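Local coordinates for protein phosphotriesterase, putative (Deinococcus radiodurans, PDB 4J35) that probably hydrolyses lactones with a pair of divalent metal ions, and served as the template for engineering organophosphate hydrolysis, at residues A[113-116]-A[117-120]; A[149-153]-A[154-158]; A[289-292]-A[293-297]; A[304-307]-A[308-311]. The protein carries 7 engineered substitutions. All coordinates share one frame; numbering follows the deposited sequence.

Contact 1 of 4, residues A[113-116]-A[117-120]; sequences LGDA and ESEI
Asp-115 meets Ser-118 with both of its carboxylate oxygens: OD1 caps the N-terminus of helix 116-129, and OD2 adds a bond to the serine hydroxyl. OD2 of Asp-115 accepts from the hydroxyl OG of Ser-118 at 2.7 Å, and OD1 of Asp-115 takes the amide N of Ser-118 at 3.2 Å. Neither donor lies in the carboxylate plane: the amide N stands 70° out of it and OG 56°, so the serine meets the flat of the group. The aspartate reaches forward because CG lies opposite its own backbone N (chi1 -166°), which swings the carboxylate over the first helical turn. A water extends the cap, donating to OD1 of Asp-115 at 2.8 Å and accepting from the amide N of Glu-117 at 3.1 Å. The backbone follows, Asp-115 O receiving the N-H of Glu-119 and Ala-116 O that of Ile-120. Farther out, the acidic ends of Glu-117 and Glu-119 turn to other partners, forming salt bridges with Arg-160 and Arg-110. With an alanine in place of Ser-118, OD2 of Asp-115 would probably lose its hydroxyl mate and the carboxylate would be freer to turn. With a hydroxyl, an amide and a water all donating to it at the positive end of a helix, the Asp-115 carboxylate is likely to be held in its charged form.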
# COMPACT_ATOMS: atom_id res chain seq x y z
N LEU A 113 25.32 -14.99 -4.81
CA LEU A 113 25.77 -16.38 -4.73
C LEU A 113 24.88 -17.39 -5.47
O LEU A 113 25.30 -18.54 -5.66
CB LEU A 113 25.90 -16.81 -3.28
CG LEU A 113 27.04 -16.15 -2.49
CD1 LEU A 113 26.97 -16.56 -1.03
CD2 LEU A 113 28.38 -16.53 -3.08
N GLY A 114 23.68 -16.99 -5.88
CA GLY A 114 22.81 -17.89 -6.63
C GLY A 114 21.58 -17.22 -7.20
O GLY A 114 21.56 -16.02 -7.47
N ASP A 115 20.54 -18.03 -7.41
CA ASP A 115 19.31 -17.59 -8.07
C ASP A 115 18.35 -16.98 -7.07
O ASP A 115 17.37 -17.62 -6.67
CB ASP A 115 18.63 -18.78 -8.74
CG ASP A 115 17.54 -18.36 -9.72
OD1 ASP A 115 17.21 -17.16 -9.81
OD2 ASP A 115 17.02 -19.25 -10.42
N ALA A 116 18.62 -15.74 -6.67
CA ALA A 116 17.75 -15.04 -5.72
C ALA A 116 16.35 -14.81 -6.29
O ALA A 116 15.36 -14.83 -5.54
CB ALA A 116 18.39 -13.73 -5.31
N GLU A 117 16.22 -14.58 -7.60
CA GLU A 117 14.88 -14.37 -8.16
C GLU A 117 13.98 -15.55 -7.86
O GLU A 117 12.84 -15.40 -7.41
CB GLU A 117 14.94 -14.14 -9.68
CG GLU A 117 13.58 -13.82 -10.29
CD GLU A 117 13.60 -13.85 -11.83
OE1 GLU A 117 14.51 -13.26 -12.42
OE2 GLU A 117 12.66 -14.41 -12.42
N SER A 118 14.48 -16.75 -8.11
CA SER A 118 13.69 -17.95 -7.84
C SER A 118 13.41 -18.12 -6.35
O SER A 118 12.34 -18.61 -5.98
CB SER A 118 14.38 -19.18 -8.42
OG SER A 118 14.35 -19.12 -9.84
N GLU A 119 14.35 -17.75 -5.49
CA GLU A 119 14.11 -17.82 -4.05
C GLU A 119 13.03 -16.86 -3.63
O GLU A 119 12.17 -17.20 -2.79
CB GLU A 119 15.40 -17.55 -3.26
CG GLU A 119 16.40 -18.71 -3.43
CD GLU A 119 17.75 -18.41 -2.81
OE1 GLU A 119 17.99 -17.24 -2.47
OE2 GLU A 119 18.57 -19.34 -2.65
N ILE A 120 13.06 -15.66 -4.19
CA ILE A 120 12.05 -14.66 -3.90
C ILE A 120 10.70 -15.12 -4.43
O ILE A 120 9.69 -15.01 -3.77
CB ILE A 120 12.43 -13.30 -4.53
CG1 ILE A 120 13.73 -12.81 -3.88
CG2 ILE A 120 11.29 -12.29 -4.37
CD1 ILE A 120 14.40 -11.68 -4.61
O HOH W 1 18.27 -14.56 -9.91

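Contact 2 of 4, residues A[149-153]-A[154-158]; sequences DAITP and YEQLF
The carbonyl O of Thr-152 accepts from the amide N of Gln-156 at 2.8 Å, the shortest of the bonds that tie the loop 149-153 to the first turn of helix 153-169. Thr-152 is the N-cap, and with Glu-155 it forms a capping box. Its OG1 takes the amide N of Glu-155 at 3.2 Å in an almost straight bond (171°), while its own N gives a hydrogen to OE1 of Glu-155 at 2.9 Å, reaching that oxygen from above the carboxylate plane. OG1 can face the helix because it sits between the backbone N and the carbonyl carbon (chi1 73°). The glutamate chain runs extended beyond CG, and its other oxygen, OE2, is held by the Ser-147 hydroxyl and the Glu-99 amide, so both ends of this buried carboxylate have donors. A second tie pairs the next residue of the helix with the one before the cap: Gln-156 NE2 gives a hydrogen to Ile-151 O at 3.0 Å, with the acceptor only 13° out of the amide plane. Beneath it, CG2 of Ile-151 rests on CG of Gln-156 at 3.6 Å, the two chains crossing at about a right angle. Within the helix, CE1 of Phe-158 lies over one face of the Tyr-154 ring, toward its rim. Outward from this helix start, Ile-151 packs on helix 183-192, Tyr-154 on helix 105-113, and Leu-157 and Phe-158 meet Ile-120 of helix 116-129.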
# COMPACT_ATOMS: atom_id res chain seq x y z
N ASP A 149 15.86 7.06 -8.51
CA ASP A 149 16.55 7.33 -9.77
C ASP A 149 16.51 6.15 -10.74
O ASP A 149 16.87 6.31 -11.91
CB ASP A 149 18.00 7.76 -9.49
CG ASP A 149 18.07 9.06 -8.72
OD1 ASP A 149 17.08 9.83 -8.77
OD2 ASP A 149 19.10 9.31 -8.05
N ALA A 150 16.05 4.99 -10.27
CA ALA A 150 15.89 3.85 -11.16
C ALA A 150 15.26 2.68 -10.43
O ALA A 150 15.24 2.65 -9.20
CB ALA A 150 17.24 3.42 -11.75
N ILE A 151 14.75 1.71 -11.18
CA ILE A 151 14.42 0.42 -10.61
C ILE A 151 15.72 -0.39 -10.65
O ILE A 151 16.11 -0.90 -11.71
CB ILE A 151 13.30 -0.30 -11.39
CG1 ILE A 151 12.08 0.61 -11.56
CG2 ILE A 151 12.89 -1.56 -10.65
CD1 ILE A 151 10.94 -0.07 -12.34
N THR A 152 16.41 -0.49 -9.52
CA THR A 152 17.77 -1.07 -9.51
C THR A 152 17.76 -2.56 -9.86
O THR A 152 16.74 -3.22 -9.73
CB THR A 152 18.45 -0.88 -8.15
OG1 THR A 152 17.86 -1.77 -7.19
CG2 THR A 152 18.34 0.54 -7.67
N PRO A 153 18.91 -3.10 -10.30
CA PRO A 153 18.95 -4.53 -10.65
C PRO A 153 18.49 -5.45 -9.50
O PRO A 153 17.81 -6.45 -9.73
CB PRO A 153 20.42 -4.77 -11.01
CG PRO A 153 21.16 -3.59 -10.45
CD PRO A 153 20.22 -2.45 -10.51
N TYR A 154 18.89 -5.12 -8.29
CA TYR A 154 18.38 -5.79 -7.11
C TYR A 154 16.85 -5.72 -6.94
O TYR A 154 16.19 -6.72 -6.71
CB TYR A 154 19.02 -5.16 -5.89
CG TYR A 154 18.57 -5.81 -4.63
CD1 TYR A 154 18.74 -7.17 -4.44
CD2 TYR A 154 17.97 -5.08 -3.64
CE1 TYR A 154 18.33 -7.77 -3.29
CE2 TYR A 154 17.55 -5.68 -2.48
CZ TYR A 154 17.76 -7.02 -2.30
OH TYR A 154 17.34 -7.63 -1.16
N GLU A 155 16.30 -4.52 -7.00
CA GLU A 155 14.84 -4.36 -7.00
C GLU A 155 14.19 -5.16 -8.14
O GLU A 155 13.11 -5.70 -7.99
CB GLU A 155 14.51 -2.88 -7.10
CG GLU A 155 14.68 -2.14 -5.76
CD GLU A 155 14.99 -0.66 -5.93
OE1 GLU A 155 14.90 -0.16 -7.07
OE2 GLU A 155 15.30 0.00 -4.91
N GLN A 156 14.86 -5.30 -9.27
CA GLN A 156 14.22 -5.97 -10.39
C GLN A 156 14.04 -7.46 -10.13
O GLN A 156 13.16 -8.10 -10.70
CB GLN A 156 14.96 -5.70 -11.69
CG GLN A 156 14.78 -4.26 -12.14
CD GLN A 156 15.24 -4.06 -13.55
OE1 GLN A 156 14.92 -4.85 -14.43
NE2 GLN A 156 16.01 -3.00 -13.78
N LEU A 157 14.85 -8.01 -9.25
CA LEU A 157 14.70 -9.40 -8.88
C LEU A 157 13.27 -9.60 -8.41
O LEU A 157 12.65 -10.59 -8.77
CB LEU A 157 15.67 -9.76 -7.74
CG LEU A 157 17.16 -9.62 -8.10
CD1 LEU A 157 17.99 -9.65 -6.84
CD2 LEU A 157 17.59 -10.71 -9.03
N PHE A 158 12.80 -8.67 -7.57
CA PHE A 158 11.49 -8.76 -6.97
C PHE A 158 10.39 -8.51 -8.00
O PHE A 158 9.39 -9.20 -7.99
CB PHE A 158 11.36 -7.78 -5.79
CG PHE A 158 12.35 -8.08 -4.64
CD1 PHE A 158 13.65 -7.61 -4.68
CD2 PHE A 158 11.95 -8.82 -3.52
CE1 PHE A 158 14.56 -7.90 -3.63
CE2 PHE A 158 12.85 -9.12 -2.50
CZ PHE A 158 14.15 -8.65 -2.55

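Contact 3 of 4, residues A[289-292]-A[293-297]; sequences PLHI and SDDIL
The side chain of His-291 leans along its helix toward Asp-295 and Ile-296, with CG trans to the backbone N (chi1 172°). CB and CG skirt the aspartate, the latter 3.8 Å from Asp-295 OD2. ND1 gives its hydrogen to OD2 of Asp-295 at 2.6 Å. The oxygen lies in the ring plane and uses its anti lone pair, while the ring and carboxylate planes are turned 56° apart. CE1 lies near OD2 and CB of Asp-295, and CD2 near CG1 of Ile-296. That CG1 stands over one face, displaced toward the rim, 4.0 Å from the ring centroid in a CH-pi contact, and Ile-296 CD1 comes within 3.6 Å of His-291 NE2. That NE2 is hydrogen-bonded to Asp-240, so the buried imidazole sits between two carboxylates, which would probably favour its protonated form. A leucine in place of His-291 would probably strand the Asp-295 and Asp-240 carboxylates without their shared partner. The backbone below is a wider pi-type turn: His-291 O accepts from both Asp-295 N and Ile-296 N, and Ile-292 O takes Leu-297 N at 2.9 Å. A water bridges Pro-289 O and Ser-293 N. On the barrel side, Ile-292 CG2 touches Leu-297 CD2 at 3.8 Å, and both residues pack on Leu-261 of strand 259-261. Pro-289 and Leu-290 lie against helix 42-58, while Asp-294 forms a salt bridge with Arg-59 just beyond that helix.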
# COMPACT_ATOMS: atom_id res chain seq x y z
N PRO A 289 -5.96 7.77 9.09
CA PRO A 289 -6.86 7.13 8.11
C PRO A 289 -8.31 7.60 8.03
O PRO A 289 -9.10 7.02 7.29
CB PRO A 289 -6.82 5.66 8.53
CG PRO A 289 -6.45 5.70 9.98
CD PRO A 289 -5.48 6.81 10.09
N LEU A 290 -8.69 8.62 8.79
CA LEU A 290 -10.04 9.15 8.70
C LEU A 290 -10.13 10.39 7.80
O LEU A 290 -11.22 10.94 7.58
CB LEU A 290 -10.51 9.56 10.14
CG LEU A 290 -10.19 8.51 11.20
CD1 LEU A 290 -10.62 9.01 12.62
CD2 LEU A 290 -10.91 7.23 10.92
N HIS A 291 -8.98 10.89 7.37
CA HIS A 291 -8.87 12.12 6.61
C HIS A 291 -9.59 12.04 5.25
O HIS A 291 -10.26 12.99 4.83
CB HIS A 291 -7.39 12.44 6.45
CG HIS A 291 -7.07 13.58 5.53
ND1 HIS A 291 -7.71 14.79 5.59
CD2 HIS A 291 -6.14 13.69 4.56
CE1 HIS A 291 -7.20 15.61 4.69
NE2 HIS A 291 -6.25 14.96 4.04
N ILE A 292 -9.58 10.88 4.61
CA ILE A 292 -10.12 10.83 3.25
C ILE A 292 -11.64 10.92 3.38
O ILE A 292 -12.29 11.76 2.76
CB ILE A 292 -9.69 9.59 2.48
CG1 ILE A 292 -8.32 9.88 1.88
CG2 ILE A 292 -10.72 9.29 1.40
CD1 ILE A 292 -7.61 8.62 1.31
N SER A 293 -12.19 10.09 4.27
CA SER A 293 -13.61 10.15 4.58
C SER A 293 -14.10 11.53 5.04
O SER A 293 -15.12 12.02 4.54
CB SER A 293 -13.97 9.10 5.62
OG SER A 293 -13.61 7.81 5.18
N ASP A 294 -13.41 12.17 6.00
CA ASP A 294 -13.93 13.40 6.61
C ASP A 294 -13.67 14.66 5.80
O ASP A 294 -14.46 15.61 5.87
CB ASP A 294 -13.35 13.63 8.04
CG ASP A 294 -13.71 12.55 9.01
OD1 ASP A 294 -14.52 11.68 8.65
OD2 ASP A 294 -13.22 12.60 10.16
N ASP A 295 -12.54 14.70 5.08
CA ASP A 295 -12.08 15.95 4.46
C ASP A 295 -12.05 15.85 2.92
O ASP A 295 -12.44 16.77 2.21
CB ASP A 295 -10.68 16.30 4.90
CG ASP A 295 -10.57 16.49 6.41
OD1 ASP A 295 -11.45 17.20 6.94
OD2 ASP A 295 -9.63 15.91 6.98
N ILE A 296 -11.57 14.72 2.43
CA ILE A 296 -11.28 14.62 0.99
C ILE A 296 -12.51 14.37 0.16
O ILE A 296 -12.80 15.13 -0.77
CB ILE A 296 -10.24 13.52 0.71
CG1 ILE A 296 -8.95 13.81 1.47
CG2 ILE A 296 -10.02 13.37 -0.80
CD1 ILE A 296 -8.29 15.13 1.11
N LEU A 297 -13.23 13.29 0.42
CA LEU A 297 -14.37 12.97 -0.42
C LEU A 297 -15.40 14.11 -0.51
O LEU A 297 -15.96 14.40 -1.57
CB LEU A 297 -15.03 11.66 0.04
CG LEU A 297 -14.12 10.43 0.08
CD1 LEU A 297 -14.92 9.16 0.39
CD2 LEU A 297 -13.29 10.24 -1.23
O HOH W 2 -10.93 7.67 5.36

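Contact 4 of 4, residues A[304-307]-A[308-311]; sequences GITE and EQVG
A capping box opens helix 307-322, built by Thr-306 at the N-cap and Gln-309 three residues on. OG1 of Thr-306 accepts from the amide N of Gln-309 at 3.0 Å, and in return the N of Thr-306 gives its hydrogen to OE1 of Gln-309, also at 3.0 Å. The second bond is nearly straight at 171° and reaches the amide oxygen in its carbonyl plane, on a lone pair. The glutamine can fold back this far because its CG lies beside its own backbone N (chi1 -72°) and the chain then extends, crossing the threonine at about a right angle. A water adds a further donor to Gln-309 OE1 at 3.1 Å, and the same water donates to Gly-304 O at 2.9 Å. Gly-304 ends the preceding helix in a Schellman motif, with a positive phi that would jam a side chain against the carbonyl before it. Beneath the box, Ile-305 CG2 packs on Val-310 CG2 at 4.0 Å, and Ile-305 also meets Leu-300 of helix 291-303. Arg-301 of that helix binds the Glu-307 carboxylate in a salt bridge. Here a neutral amide does what an acid does in many capping boxes, giving Gln-309 N and Thr-306 N each an acceptor without a further negative charge in a first turn that already carries Glu-307 and Glu-308.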
# COMPACT_ATOMS: atom_id res chain seq x y z
N GLY A 304 -17.36 19.15 -7.78
CA GLY A 304 -18.08 18.70 -8.96
C GLY A 304 -17.81 17.24 -9.33
O GLY A 304 -18.35 16.70 -10.30
N ILE A 305 -16.97 16.57 -8.55
CA ILE A 305 -16.80 15.14 -8.74
C ILE A 305 -18.10 14.47 -8.31
O ILE A 305 -18.68 14.88 -7.31
CB ILE A 305 -15.60 14.62 -7.95
CG1 ILE A 305 -14.33 15.39 -8.37
CG2 ILE A 305 -15.46 13.11 -8.11
CD1 ILE A 305 -14.11 15.43 -9.93
N THR A 306 -18.58 13.51 -9.08
CA THR A 306 -19.92 12.96 -8.85
C THR A 306 -19.92 11.80 -7.85
O THR A 306 -18.88 11.18 -7.57
CB THR A 306 -20.57 12.42 -10.14
OG1 THR A 306 -19.98 11.15 -10.43
CG2 THR A 306 -20.40 13.38 -11.32
N GLU A 307 -21.09 11.49 -7.30
CA GLU A 307 -21.15 10.36 -6.39
C GLU A 307 -20.72 9.09 -7.09
O GLU A 307 -20.07 8.26 -6.48
CB GLU A 307 -22.53 10.17 -5.76
CG GLU A 307 -22.91 11.27 -4.82
CD GLU A 307 -22.00 11.34 -3.58
OE1 GLU A 307 -21.03 10.54 -3.49
OE2 GLU A 307 -22.27 12.19 -2.69
N GLU A 308 -21.11 8.93 -8.36
CA GLU A 308 -20.72 7.74 -9.10
C GLU A 308 -19.20 7.60 -9.20
O GLU A 308 -18.70 6.50 -9.08
CB GLU A 308 -21.34 7.78 -10.51
CG GLU A 308 -20.92 6.60 -11.38
CD GLU A 308 -21.62 6.58 -12.73
OE1 GLU A 308 -22.64 7.29 -12.87
OE2 GLU A 308 -21.14 5.88 -13.64
N GLN A 309 -18.50 8.71 -9.42
CA GLN A 309 -17.05 8.70 -9.54
C GLN A 309 -16.40 8.38 -8.22
O GLN A 309 -15.40 7.70 -8.15
CB GLN A 309 -16.54 10.06 -10.03
CG GLN A 309 -16.85 10.32 -11.52
CD GLN A 309 -16.42 11.70 -11.96
OE1 GLN A 309 -16.81 12.69 -11.38
NE2 GLN A 309 -15.58 11.76 -12.99
N VAL A 310 -16.97 8.89 -7.13
CA VAL A 310 -16.37 8.68 -5.86
C VAL A 310 -16.51 7.22 -5.52
O VAL A 310 -15.56 6.60 -5.05
CB VAL A 310 -17.05 9.54 -4.77
CG1 VAL A 310 -16.75 8.99 -3.41
CG2 VAL A 310 -16.60 11.00 -4.91
N GLY A 311 -17.69 6.66 -5.76
CA GLY A 311 -17.91 5.26 -5.45
C GLY A 311 -17.05 4.36 -6.35
O GLY A 311 -16.71 3.22 -6.00
O HOH W 3 -17.39 15.43 -12.67

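In the fold
Contacts 1, 2 and 4 are helix N-caps, while contact 3 lies in the first turns of a helix and is built round a buried histidine. Contact 2 is mostly at the surface, and the other three are partly buried. Contacts 1 and 2 touch through Ile-120 CG2 and Phe-158 CD2 (3.6 Å), packing helix 116-129 on helix 153-169. Contacts 3 and 4 sit on the opposite side of the chain's centre and join helices 291-303 and 307-322 through Leu-297 and Val-310. The cap chemistry differs: an aspartate in contact 1, threonine with glutamate in contact 2, threonine with glutamine in contact 4. Contacts 1 and 4 lie away from the metal site.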